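Local coordinates for OTU domain-containing protein wMelOTU (Wolbachia pipientis wMel, PDB 6W9O) that probably removes ubiquitin from its targets, as a bacterial deubiquitinase with an OTU-type cysteine protease fold, at residues A[53-65]-A[182-196]. Residues are numbered along the deposited sequence; the frame is centred on the assembly and turned at random. Where two conformers were deposited one is given.
Sequences CFFDSFRQSLEQQ and VHIINKGGLHFEPLL
At the N-terminal end of helix 53-65, Cys53 meets the backbone of an antiparallel hairpin, strands 182-188 and 191-196, at Phe192. A cysteine at a helix N-terminus beside the hairpin that carries His191 is consistent with the Cys-His pair of an OTU-type, papain-like protease. Set between its own backbone N and carbonyl carbon (chi1 64°), Cys53 SG accepts from Phe192 N at 3.4 Å. The helix runs nearly parallel to strand 191-196, and the pair shows how a sheet face can receive a helix through interspersed apolar and polar contacts. Phe54 turns a ring edge to one face of Phe192 in a T-shaped stack, centroids 5.5 Å apart and planes at 76°, while Phe54 CE1 lies 3.7 Å from Ile184 CD1; Pro126 of helix 126-137 touches both phenylalanine side chains. Ser57 packs its OG against the Glu193-Pro194 peptide, close to Glu193 C, and donates back to Cys53 O at 2.7 Å, from the face of that carbonyl opposite to Ser57 N. Phe58 CE1 meets Val182 CG2. Gln60 lays its extended chain across Pro194, Gln60 OE1 3.7 Å from Pro194 CG, and its NE2 bonds to Gln46 O. Ser61 and a water stand in for one hairpin bond: His183 N donates to Ser61 OG at 2.9 Å and 161°, and the water bridges that OG to Leu195 O, while Leu195 N still bonds to His183 O. Leu62 lies alongside Val182 CG1. Gln64 rests its amide on Leu196, its OE1 accepting from Asp197 N. His183 ND1 is hydrogen-bonded to His142 ND1, and Gln65 NE2, bonded to Thr181 O, lies 4.1 Å from His183 NE2, at the ring edge.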
loop_
_atom_site.group_PDB
_atom_site.type_symbol
_atom_site.label_atom_id
_atom_site.label_comp_id
_atom_site.label_asym_id
_atom_site.label_seq_id
_atom_site.Cartn_x
_atom_site.Cartn_y
_atom_site.Cartn_z
ATOM N N CYS A 53 3.625 8.635 3.028
ATOM C CA CYS A 53 3.273 7.622 4.034
ATOM C C CYS A 53 2.668 6.368 3.431
ATOM O O CYS A 53 2.790 5.299 4.032
ATOM C CB CYS A 53 2.296 8.200 5.064
ATOM S SG CYS A 53 0.670 8.686 4.405
ATOM N N PHE A 54 1.946 6.454 2.298
ATOM C CA PHE A 54 1.390 5.227 1.735
ATOM C C PHE A 54 2.509 4.319 1.299
ATOM O O PHE A 54 2.530 3.121 1.647
ATOM C CB PHE A 54 0.502 5.541 0.494
ATOM C CG PHE A 54 0.119 4.308 -0.238
ATOM C CD1 PHE A 54 -0.851 3.435 0.299
ATOM C CD2 PHE A 54 0.801 3.961 -1.373
ATOM C CE1 PHE A 54 -1.128 2.233 -0.303
ATOM C CE2 PHE A 54 0.540 2.752 -2.009
ATOM C CZ PHE A 54 -0.426 1.868 -1.456
ATOM N N PHE A 55 3.449 4.873 0.543
ATOM C CA PHE A 55 4.561 4.080 0.010
ATOM C C PHE A 55 5.435 3.553 1.128
ATOM O O PHE A 55 5.903 2.383 1.074
ATOM C CB PHE A 55 5.372 4.965 -0.944
ATOM C CG PHE A 55 4.532 5.468 -2.105
ATOM C CD1 PHE A 55 4.239 4.661 -3.181
ATOM C CD2 PHE A 55 4.022 6.763 -2.058
ATOM C CE1 PHE A 55 3.441 5.107 -4.206
ATOM C CE2 PHE A 55 3.225 7.213 -3.099
ATOM C CZ PHE A 55 2.945 6.403 -4.164
ATOM N N ASP A 56 5.682 4.381 2.136
ATOM C CA ASP A 56 6.525 3.952 3.263
ATOM C C ASP A 56 5.826 2.875 4.090
ATOM O O ASP A 56 6.502 1.949 4.604
ATOM C CB ASP A 56 6.855 5.156 4.135
ATOM C CG ASP A 56 7.983 4.869 5.121
ATOM O OD1 ASP A 56 9.049 4.415 4.631
ATOM O OD2 ASP A 56 7.863 5.185 6.340
ATOM N N SER A 57 4.516 2.968 4.273
ATOM C CA SER A 57 3.799 1.917 5.015
ATOM C C SER A 57 3.820 0.608 4.242
ATOM O O SER A 57 4.129 -0.471 4.808
ATOM C CB SER A 57 2.341 2.354 5.220
ATOM O OG SER A 57 2.284 3.506 6.042
ATOM N N PHE A 58 3.562 0.666 2.928
ATOM C CA PHE A 58 3.633 -0.532 2.087
ATOM C C PHE A 58 5.029 -1.134 2.123
ATOM O O PHE A 58 5.180 -2.349 2.274
ATOM C CB PHE A 58 3.252 -0.139 0.642
ATOM C CG PHE A 58 3.097 -1.303 -0.307
ATOM C CD1 PHE A 58 1.817 -1.785 -0.642
ATOM C CD2 PHE A 58 4.221 -1.901 -0.906
ATOM C CE1 PHE A 58 1.691 -2.880 -1.513
ATOM C CE2 PHE A 58 4.061 -2.965 -1.808
ATOM C CZ PHE A 58 2.772 -3.460 -2.050
ATOM N N ARG A 59 6.060 -0.301 1.994
ATOM C CA ARG A 59 7.457 -0.793 2.027
ATOM C C ARG A 59 7.746 -1.550 3.310
ATOM O O ARG A 59 8.446 -2.582 3.273
ATOM C CB ARG A 59 8.405 0.441 1.968
ATOM C CG ARG A 59 9.850 0.179 2.419
ATOM C CD ARG A 59 10.635 1.456 2.452
ATOM N NE ARG A 59 10.478 2.128 3.738
ATOM C CZ ARG A 59 11.101 1.791 4.873
ATOM N NH1 ARG A 59 11.900 0.720 4.943
ATOM N NH2 ARG A 59 10.922 2.547 5.957
ATOM N N GLN A 60 7.328 -0.997 4.467
ATOM C CA GLN A 60 7.715 -1.634 5.722
ATOM C C GLN A 60 7.034 -2.973 5.868
ATOM O O GLN A 60 7.656 -3.943 6.350
ATOM C CB GLN A 60 7.387 -0.728 6.903
ATOM C CG GLN A 60 8.328 0.508 6.988
ATOM C CD GLN A 60 7.969 1.327 8.188
ATOM O OE1 GLN A 60 7.989 0.828 9.316
ATOM N NE2 GLN A 60 7.586 2.598 7.971
ATOM N N SER A 61 5.752 -3.062 5.516
ATOM C CA SER A 61 5.070 -4.350 5.670
ATOM C C SER A 61 5.604 -5.348 4.652
ATOM O O SER A 61 5.835 -6.533 4.984
ATOM C CB SER A 61 3.548 -4.111 5.532
ATOM O OG SER A 61 2.858 -5.370 5.478
ATOM N N LEU A 62 5.906 -4.883 3.425
ATOM C CA LEU A 62 6.505 -5.767 2.416
ATOM C C LEU A 62 7.812 -6.351 2.912
ATOM O O LEU A 62 8.071 -7.558 2.763
ATOM C CB LEU A 62 6.735 -4.992 1.111
ATOM C CG LEU A 62 7.306 -5.822 -0.054
ATOM C CD1 LEU A 62 6.242 -6.782 -0.561
ATOM C CD2 LEU A 62 7.834 -4.888 -1.153
ATOM N N GLU A 63 8.670 -5.519 3.509
ATOM C CA GLU A 63 9.970 -6.027 3.926
ATOM C C GLU A 63 9.786 -7.059 5.038
ATOM O O GLU A 63 10.448 -8.113 5.055
ATOM C CB GLU A 63 10.872 -4.883 4.406
ATOM C CG GLU A 63 12.241 -5.478 4.837
ATOM C CD GLU A 63 13.274 -4.462 5.284
ATOM O OE1 GLU A 63 13.032 -3.221 5.093
ATOM O OE2 GLU A 63 14.333 -4.853 5.773
ATOM N N GLN A 64 8.901 -6.771 5.990
ATOM C CA GLN A 64 8.774 -7.708 7.098
ATOM C C GLN A 64 8.167 -9.024 6.640
ATOM O O GLN A 64 8.566 -10.102 7.109
ATOM C CB GLN A 64 7.887 -7.048 8.163
ATOM C CG GLN A 64 7.895 -7.805 9.441
ATOM C CD GLN A 64 7.220 -6.997 10.558
ATOM O OE1 GLN A 64 6.051 -7.091 10.684
ATOM N NE2 GLN A 64 7.986 -6.273 11.357
ATOM N N GLN A 65 7.177 -8.972 5.751
ATOM C CA GLN A 65 6.440 -10.161 5.314
ATOM C C GLN A 65 7.263 -10.998 4.356
ATOM O O GLN A 65 7.265 -12.240 4.454
ATOM C CB GLN A 65 5.143 -9.746 4.582
ATOM C CG GLN A 65 4.091 -9.138 5.511
ATOM C CD GLN A 65 3.568 -10.178 6.498
ATOM O OE1 GLN A 65 4.206 -10.447 7.524
ATOM N NE2 GLN A 65 2.451 -10.823 6.180
ATOM N N VAL A 182 0.250 -7.887 2.624
ATOM C CA VAL A 182 0.853 -6.795 3.365
ATOM C C VAL A 182 -0.283 -5.997 4.008
ATOM O O VAL A 182 -1.453 -6.074 3.592
ATOM C CB VAL A 182 1.746 -5.915 2.477
ATOM C CG1 VAL A 182 2.968 -6.755 1.983
ATOM C CG2 VAL A 182 0.996 -5.438 1.297
ATOM N N HIS A 183 0.032 -5.259 5.084
ATOM C CA HIS A 183 -1.011 -4.667 5.937
ATOM C C HIS A 183 -0.692 -3.224 6.269
ATOM O O HIS A 183 0.406 -2.925 6.733
ATOM C CB HIS A 183 -1.103 -5.420 7.299
ATOM C CG HIS A 183 -1.336 -6.889 7.148
ATOM N ND1 HIS A 183 -2.598 -7.446 7.137
ATOM C CD2 HIS A 183 -0.451 -7.919 7.069
ATOM C CE1 HIS A 183 -2.477 -8.770 7.006
ATOM N NE2 HIS A 183 -1.185 -9.076 6.980
ATOM N N ILE A 184 -1.695 -2.344 6.086
ATOM C CA ILE A 184 -1.538 -0.946 6.476
ATOM C C ILE A 184 -2.832 -0.485 7.107
ATOM O O ILE A 184 -3.895 -1.093 6.928
ATOM C CB ILE A 184 -1.130 -0.027 5.298
ATOM C CG1 ILE A 184 -2.311 0.087 4.321
ATOM C CG2 ILE A 184 0.137 -0.552 4.596
ATOM C CD1 ILE A 184 -1.941 0.977 3.105
ATOM N N ILE A 185 -2.730 0.572 7.889
ATOM C CA ILE A 185 -3.904 1.113 8.586
ATOM C C ILE A 185 -4.129 2.549 8.150
ATOM O O ILE A 185 -3.170 3.305 7.952
ATOM C CB ILE A 185 -3.799 0.914 10.112
ATOM C CG1 ILE A 185 -5.060 1.377 10.861
ATOM C CG2 ILE A 185 -2.555 1.529 10.680
ATOM C CD1 ILE A 185 -5.202 0.604 12.258
ATOM N N ASN A 186 -5.390 2.882 7.901
ATOM C CA ASN A 186 -5.807 4.184 7.322
ATOM C C ASN A 186 -6.683 4.893 8.350
ATOM O O ASN A 186 -7.882 4.612 8.465
ATOM C CB ASN A 186 -6.559 3.866 6.032
ATOM C CG ASN A 186 -7.125 5.086 5.308
ATOM O OD1 ASN A 186 -8.157 4.968 4.625
ATOM N ND2 ASN A 186 -6.494 6.242 5.460
ATOM N N LYS A 187 -6.108 5.838 9.100
ATOM C CA LYS A 187 -6.933 6.506 10.107
ATOM C C LYS A 187 -7.978 7.451 9.514
ATOM O O LYS A 187 -9.023 7.673 10.116
ATOM C CB LYS A 187 -6.072 7.223 11.133
ATOM C CG LYS A 187 -5.243 8.328 10.539
ATOM C CD LYS A 187 -4.648 9.179 11.687
ATOM C CE LYS A 187 -3.515 10.047 11.205
ATOM N NZ LYS A 187 -2.522 10.265 12.326
ATOM N N GLY A 188 -7.709 7.950 8.313
ATOM C CA GLY A 188 -8.621 8.918 7.703
ATOM C C GLY A 188 -7.947 9.479 6.467
ATOM O O GLY A 188 -6.719 9.433 6.373
ATOM N N GLY A 189 -8.728 10.013 5.534
ATOM C CA GLY A 189 -8.133 10.585 4.335
ATOM C C GLY A 189 -7.202 9.613 3.691
ATOM O O GLY A 189 -7.464 8.384 3.630
ATOM N N LEU A 190 -6.080 10.130 3.208
ATOM C CA LEU A 190 -5.016 9.272 2.661
ATOM C C LEU A 190 -3.828 9.159 3.617
ATOM O O LEU A 190 -2.674 9.111 3.180
ATOM C CB LEU A 190 -4.552 9.770 1.286
ATOM C CG LEU A 190 -5.552 9.532 0.130
ATOM C CD1 LEU A 190 -4.989 10.036 -1.176
ATOM C CD2 LEU A 190 -5.930 8.026 -0.012
ATOM N N HIS A 191 -4.108 9.133 4.924
ATOM C CA HIS A 191 -3.067 8.969 5.947
ATOM C C HIS A 191 -2.922 7.497 6.264
ATOM O O HIS A 191 -3.916 6.844 6.616
ATOM C CB HIS A 191 -3.502 9.717 7.202
ATOM C CG HIS A 191 -3.523 11.187 6.995
ATOM N ND1 HIS A 191 -2.525 12.024 7.461
ATOM C CD2 HIS A 191 -4.441 11.983 6.395
ATOM C CE1 HIS A 191 -2.834 13.279 7.145
ATOM N NE2 HIS A 191 -3.963 13.272 6.454
ATOM N N PHE A 192 -1.689 6.979 6.174
ATOM C CA PHE A 192 -1.457 5.554 6.395
ATOM C C PHE A 192 -0.281 5.341 7.328
ATOM O O PHE A 192 0.658 6.135 7.379
ATOM C CB PHE A 192 -1.111 4.875 5.056
ATOM C CG PHE A 192 -2.247 4.943 4.071
ATOM C CD1 PHE A 192 -3.296 4.048 4.168
ATOM C CD2 PHE A 192 -2.255 5.923 3.090
ATOM C CE1 PHE A 192 -4.381 4.144 3.311
ATOM C CE2 PHE A 192 -3.352 6.059 2.207
ATOM C CZ PHE A 192 -4.429 5.147 2.314
ATOM N N GLU A 193 -0.327 4.210 8.040
ATOM C CA GLU A 193 0.796 3.683 8.821
ATOM C C GLU A 193 0.881 2.206 8.530
ATOM O O GLU A 193 -0.111 1.572 8.161
ATOM C CB GLU A 193 0.529 3.846 10.321
ATOM C CG GLU A 193 0.610 5.296 10.868
ATOM C CD GLU A 193 -0.437 5.546 11.978
ATOM O OE1 GLU A 193 -1.638 5.313 11.724
ATOM O OE2 GLU A 193 -0.080 5.944 13.090
ATOM N N PRO A 194 2.060 1.589 8.676
ATOM C CA PRO A 194 2.178 0.143 8.478
ATOM C C PRO A 194 1.590 -0.566 9.703
ATOM O O PRO A 194 1.702 -0.119 10.844
ATOM C CB PRO A 194 3.710 -0.079 8.406
ATOM C CG PRO A 194 4.266 0.976 9.301
ATOM C CD PRO A 194 3.349 2.228 9.041
ATOM N N LEU A 195 0.971 -1.757 9.459
ATOM C CA LEU A 195 0.567 -2.633 10.563
ATOM C C LEU A 195 1.567 -3.783 10.584
ATOM O O LEU A 195 1.619 -4.554 9.631
ATOM C CB LEU A 195 -0.848 -3.144 10.330
ATOM C CG LEU A 195 -1.353 -3.998 11.491
ATOM C CD1 LEU A 195 -1.786 -3.049 12.620
ATOM C CD2 LEU A 195 -2.534 -4.883 11.074
ATOM N N LEU A 196 2.385 -3.844 11.643
ATOM C CA LEU A 196 3.523 -4.776 11.661
ATOM C C LEU A 196 3.284 -5.839 12.711
ATOM O O LEU A 196 2.402 -5.734 13.550
ATOM C CB LEU A 196 4.812 -3.993 11.926
ATOM C CG LEU A 196 5.130 -2.906 10.870
ATOM C CD1 LEU A 196 6.270 -1.969 11.264
ATOM C CD2 LEU A 196 5.419 -3.566 9.516
HETATM O O HOH W 1 2.709 -6.439 7.995
#